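Long-range contact in ABC transporter ATP-binding protein (Sulfolobus tokodaii, PDB 2PJZ), which probably binds and hydrolyses ATP as the nucleotide-binding subunit of an ABC transporter, putatively one for cobalt: residues M1-G13 with F19-E31. Sequence-based numbering, arbitrary orientation. Where two conformers were deposited one is given.
Sequences MIQLKNVGITLSG and FSLENINLEVNGE. With SO4 (sulfate ion), chain F.
I2 pairs with V28 and L4 with L26 through paired backbone hydrogen bonds (L4 N to L26 O, 2.8 Å); V7 with I24 and I9 with L21 continue the antiparallel ladder. N6 and V7 both face I24, N23 and I24 both face V7, two G1 bulges at the corner; near the turn F19 O accepts from L11 N and S12 N, a classic bulge. In the conformer described, K5 NZ forms a 2.8 Å salt bridge with E27 OE2; Q3 NE2 hydrogen-bonds E27 OE2 at 3.3 Å from the opposite carboxylate face. N23 ND2 donates to N6 OD1 in the carbonyl plane at 2.9 Å, the amides nearly coplanar; a water joins N6 OD1 to N25 ND2. This is the first hairpin of the antiparallel subdomain of an ABC ATPase; I9 packs on helix 43-50, which begins within a probable Walker A motif. Beside a sulfate, S20 OG, in the conformer described, donates to E22 OE2 at 2.6 Å; an alanine at E22 would probably leave that hydroxyl without its carboxylate acceptor. On the face of I2, L4, V7, I9, L21, I24, L26 and V28, L4 CD2 meets I24 CG2 at 3.9 Å. Near the turn, F19 CG anti to its N (chi1 -178°) lays the ring alongside L11, whose CD1 meets its edge.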
loop_
_atom_site.group_PDB
_atom_site.type_symbol
_atom_site.label_atom_id
_atom_site.label_comp_id
_atom_site.label_asym_id
_atom_site.label_seq_id
_atom_site.Cartn_x
_atom_site.Cartn_y
_atom_site.Cartn_z
ATOM N N MET A 1 1.656 7.189 14.316
ATOM C CA MET A 1 2.876 7.765 13.655
ATOM C C MET A 1 3.735 6.638 13.065
ATOM O O MET A 1 4.106 5.685 13.781
ATOM C CB MET A 1 3.716 8.550 14.650
ATOM C CG MET A 1 5.022 9.177 14.028
ATOM S SD MET A 1 4.771 10.505 12.753
ATOM C CE MET A 1 4.125 11.851 13.828
ATOM N N ILE A 2 4.051 6.738 11.776
ATOM C CA ILE A 2 5.038 5.829 11.149
ATOM C C ILE A 2 6.155 6.723 10.671
ATOM O O ILE A 2 5.895 7.737 9.988
ATOM C CB ILE A 2 4.434 5.088 9.892
ATOM C CG1 ILE A 2 3.202 4.257 10.271
ATOM C CG2 ILE A 2 5.507 4.252 9.156
ATOM C CD1 ILE A 2 2.364 3.832 9.044
ATOM N N GLN A 3 7.385 6.427 11.083
ATOM C CA GLN A 3 8.540 7.213 10.621
ATOM C C GLN A 3 9.524 6.271 9.939
ATOM O O GLN A 3 9.976 5.319 10.577
ATOM C CB GLN A 3 9.290 7.863 11.767
ATOM C CG GLN A 3 8.504 8.884 12.589
ATOM C CD GLN A 3 9.196 9.127 13.903
ATOM O OE1 GLN A 3 8.877 8.479 14.906
ATOM N NE2 GLN A 3 10.194 10.016 13.895
ATOM N N LEU A 4 9.837 6.537 8.664
ATOM C CA LEU A 4 10.988 5.856 8.011
ATOM C C LEU A 4 12.109 6.842 8.006
ATOM O O LEU A 4 11.981 7.973 7.443
ATOM C CB LEU A 4 10.662 5.387 6.576
ATOM C CG LEU A 4 9.799 4.128 6.394
ATOM C CD1 LEU A 4 8.433 4.222 7.085
ATOM C CD2 LEU A 4 9.649 3.823 4.905
ATOM N N LYS A 5 13.214 6.508 8.675
ATOM C CA LYS A 5 14.351 7.450 8.758
ATOM C C LYS A 5 15.603 6.864 8.121
ATOM O O LYS A 5 16.302 6.057 8.744
ATOM C CB LYS A 5 14.668 7.879 10.210
ATOM C CG LYS A 5 13.465 8.272 11.086
ATOM C CD LYS A 5 12.698 9.500 10.587
ATOM C CE LYS A 5 13.474 10.837 10.778
ATOM N NZ LYS A 5 12.652 12.014 10.333
ATOM N N ASN A 6 15.855 7.272 6.881
ATOM C CA ASN A 6 17.005 6.839 6.075
ATOM C C ASN A 6 16.992 5.313 5.870
ATOM O O ASN A 6 17.980 4.621 6.139
ATOM C CB ASN A 6 18.329 7.264 6.747
ATOM C CG ASN A 6 19.523 7.141 5.803
ATOM O OD1 ASN A 6 19.414 7.467 4.622
ATOM N ND2 ASN A 6 20.646 6.661 6.317
ATOM N N VAL A 7 15.858 4.804 5.404
ATOM C CA VAL A 7 15.701 3.364 5.181
ATOM C C VAL A 7 16.351 2.939 3.857
ATOM O O VAL A 7 16.228 3.637 2.849
ATOM C CB VAL A 7 14.204 2.967 5.216
ATOM C CG1 VAL A 7 14.008 1.467 4.864
ATOM C CG2 VAL A 7 13.674 3.235 6.627
ATOM N N GLY A 8 17.048 1.807 3.875
ATOM C CA GLY A 8 17.584 1.234 2.623
ATOM C C GLY A 8 17.162 -0.229 2.617
ATOM O O GLY A 8 17.077 -0.873 3.683
ATOM N N ILE A 9 16.835 -0.767 1.446
ATOM C CA ILE A 9 16.538 -2.186 1.354
ATOM C C ILE A 9 17.024 -2.712 0.025
ATOM O O ILE A 9 16.893 -2.040 -0.994
ATOM C CB ILE A 9 15.026 -2.518 1.485
ATOM C CG1 ILE A 9 14.293 -1.546 2.425
ATOM C CG2 ILE A 9 14.876 -3.975 1.923
ATOM C CD1 ILE A 9 12.796 -1.703 2.454
ATOM N N THR A 10 17.607 -3.904 0.041
ATOM C CA THR A 10 18.091 -4.516 -1.208
ATOM C C THR A 10 16.940 -5.132 -1.959
ATOM O O THR A 10 16.172 -5.938 -1.398
ATOM C CB THR A 10 19.141 -5.564 -0.914
ATOM O OG1 THR A 10 20.268 -4.911 -0.311
ATOM C CG2 THR A 10 19.580 -6.318 -2.195
ATOM N N LEU A 11 16.806 -4.757 -3.225
ATOM C CA LEU A 11 15.731 -5.325 -4.041
ATOM C C LEU A 11 16.183 -6.496 -4.863
ATOM O O LEU A 11 15.381 -7.389 -5.142
ATOM C CB LEU A 11 15.162 -4.244 -4.992
ATOM C CG LEU A 11 14.586 -2.990 -4.328
ATOM C CD1 LEU A 11 13.911 -2.070 -5.386
ATOM C CD2 LEU A 11 13.562 -3.416 -3.230
ATOM N N SER A 12 17.417 -6.462 -5.348
ATOM C CA SER A 12 17.931 -7.608 -6.083
ATOM C C SER A 12 19.436 -7.753 -5.997
ATOM O O SER A 12 20.149 -6.775 -5.780
ATOM C CB SER A 12 17.468 -7.581 -7.547
ATOM O OG SER A 12 17.689 -6.336 -8.120
ATOM N N GLY A 13 19.930 -8.966 -6.261
ATOM C CA GLY A 13 21.372 -9.139 -6.319
ATOM C C GLY A 13 21.971 -9.304 -4.928
ATOM O O GLY A 13 21.251 -9.606 -3.954
ATOM N N PHE A 19 21.007 -4.140 -6.406
ATOM C CA PHE A 19 20.214 -2.943 -6.616
ATOM C C PHE A 19 19.368 -2.721 -5.364
ATOM O O PHE A 19 18.718 -3.654 -4.909
ATOM C CB PHE A 19 19.261 -3.082 -7.790
ATOM C CG PHE A 19 18.503 -1.842 -8.020
ATOM C CD1 PHE A 19 19.139 -0.733 -8.571
ATOM C CD2 PHE A 19 17.190 -1.729 -7.581
ATOM C CE1 PHE A 19 18.439 0.469 -8.726
ATOM C CE2 PHE A 19 16.489 -0.542 -7.743
ATOM C CZ PHE A 19 17.109 0.553 -8.303
ATOM N N SER A 20 19.367 -1.489 -4.849
ATOM C CA SER A 20 18.647 -1.220 -3.606
ATOM C C SER A 20 17.903 0.111 -3.657
ATOM O O SER A 20 18.179 0.953 -4.500
ATOM C CB SER A 20 19.610 -1.227 -2.415
ATOM O OG SER A 20 20.698 -0.357 -2.646
ATOM N N LEU A 21 16.936 0.258 -2.760
ATOM C CA LEU A 21 16.363 1.544 -2.400
ATOM C C LEU A 21 17.273 2.104 -1.315
ATOM O O LEU A 21 17.729 1.362 -0.422
ATOM C CB LEU A 21 14.974 1.345 -1.798
ATOM C CG LEU A 21 13.885 0.818 -2.722
ATOM C CD1 LEU A 21 12.579 0.626 -1.979
ATOM C CD2 LEU A 21 13.693 1.856 -3.798
ATOM N N GLU A 22 17.590 3.390 -1.391
ATOM C CA GLU A 22 18.385 3.995 -0.325
ATOM C C GLU A 22 17.759 5.325 0.071
ATOM O O GLU A 22 17.000 5.915 -0.718
ATOM C CB GLU A 22 19.844 4.234 -0.763
ATOM C CG GLU A 22 20.575 2.979 -1.216
ATOM C CD GLU A 22 20.958 2.041 -0.077
ATOM O OE1 GLU A 22 20.945 2.453 1.107
ATOM O OE2 GLU A 22 21.299 0.884 -0.388
ATOM N N ASN A 23 18.080 5.779 1.277
ATOM C CA ASN A 23 17.695 7.113 1.749
ATOM C C ASN A 23 16.176 7.352 1.652
ATOM O O ASN A 23 15.699 8.420 1.208
ATOM C CB ASN A 23 18.476 8.190 0.961
ATOM C CG ASN A 23 19.964 7.891 0.883
ATOM O OD1 ASN A 23 20.524 7.760 -0.227
ATOM N ND2 ASN A 23 20.607 7.757 2.029
ATOM N N ILE A 24 15.402 6.345 2.043
ATOM C CA ILE A 24 13.951 6.472 1.992
ATOM C C ILE A 24 13.509 7.134 3.275
ATOM O O ILE A 24 13.754 6.600 4.370
ATOM C CB ILE A 24 13.220 5.125 1.796
ATOM C CG1 ILE A 24 13.678 4.446 0.486
ATOM C CG2 ILE A 24 11.640 5.296 1.867
ATOM C CD1 ILE A 24 13.436 5.261 -0.844
ATOM N N ASN A 25 12.843 8.282 3.136
ATOM C CA ASN A 25 12.344 9.019 4.303
ATOM C C ASN A 25 10.841 9.314 4.177
ATOM O O ASN A 25 10.359 9.706 3.105
ATOM C CB ASN A 25 13.099 10.316 4.459
ATOM C CG ASN A 25 14.533 10.114 4.839
ATOM O OD1 ASN A 25 14.845 9.730 5.967
ATOM N ND2 ASN A 25 15.439 10.397 3.893
ATOM N N LEU A 26 10.086 9.078 5.247
ATOM C CA LEU A 26 8.652 9.322 5.210
ATOM C C LEU A 26 8.122 9.444 6.641
ATOM O O LEU A 26 8.519 8.656 7.491
ATOM C CB LEU A 26 7.924 8.150 4.518
ATOM C CG LEU A 26 6.394 8.171 4.475
ATOM C CD1 LEU A 26 5.926 9.273 3.553
ATOM C CD2 LEU A 26 5.816 6.834 4.033
ATOM N N GLU A 27 7.189 10.370 6.894
ATOM C CA GLU A 27 6.466 10.365 8.182
ATOM C C GLU A 27 5.002 10.413 7.845
ATOM O O GLU A 27 4.576 11.223 6.991
ATOM C CB GLU A 27 6.890 11.537 9.138
ATOM C CG GLU A 27 8.349 11.407 9.529
ATOM C CD GLU A 27 8.836 12.226 10.697
ATOM O OE1 GLU A 27 8.125 13.174 11.102
ATOM O OE2 GLU A 27 9.954 11.887 11.200
ATOM N N VAL A 28 4.243 9.511 8.458
ATOM C CA VAL A 28 2.802 9.423 8.249
ATOM C C VAL A 28 2.128 9.480 9.610
ATOM O O VAL A 28 2.469 8.697 10.504
ATOM C CB VAL A 28 2.411 8.092 7.583
ATOM C CG1 VAL A 28 0.897 8.014 7.411
ATOM C CG2 VAL A 28 3.074 7.983 6.217
ATOM N N ASN A 29 1.169 10.385 9.774
ATOM C CA ASN A 29 0.390 10.345 11.015
ATOM C C ASN A 29 -1.054 10.712 10.779
ATOM O O ASN A 29 -1.327 11.692 10.078
ATOM C CB ASN A 29 0.999 11.236 12.090
ATOM C CG ASN A 29 0.972 12.692 11.736
ATOM O OD1 ASN A 29 1.815 13.164 10.988
ATOM N ND2 ASN A 29 0.018 13.438 12.321
ATOM N N GLY A 30 -1.954 9.926 11.360
ATOM C CA GLY A 30 -3.361 10.309 11.486
ATOM C C GLY A 30 -4.153 10.180 10.196
ATOM O O GLY A 30 -5.313 10.631 10.127
ATOM N N GLU A 31 -3.575 9.528 9.186
ATOM C CA GLU A 31 -4.209 9.461 7.852
ATOM C C GLU A 31 -3.585 8.276 7.112
ATOM O O GLU A 31 -2.488 7.856 7.467
ATOM C CB GLU A 31 -3.958 10.753 7.047
ATOM C CG GLU A 31 -2.494 11.005 6.649
ATOM C CD GLU A 31 -2.280 12.349 5.977
ATOM O OE1 GLU A 31 -3.083 12.713 5.097
ATOM O OE2 GLU A 31 -1.316 13.048 6.335
HETATM S S SO4 F . 21.078 -1.675 2.581
HETATM O O1 SO4 F . 21.029 -1.907 1.068
HETATM O O2 SO4 F . 22.213 -2.283 3.409
HETATM O O3 SO4 F . 21.142 -0.223 2.832
HETATM O O4 SO4 F . 19.785 -2.165 3.099
HETATM O O HOH W 1 18.318 9.797 4.107
#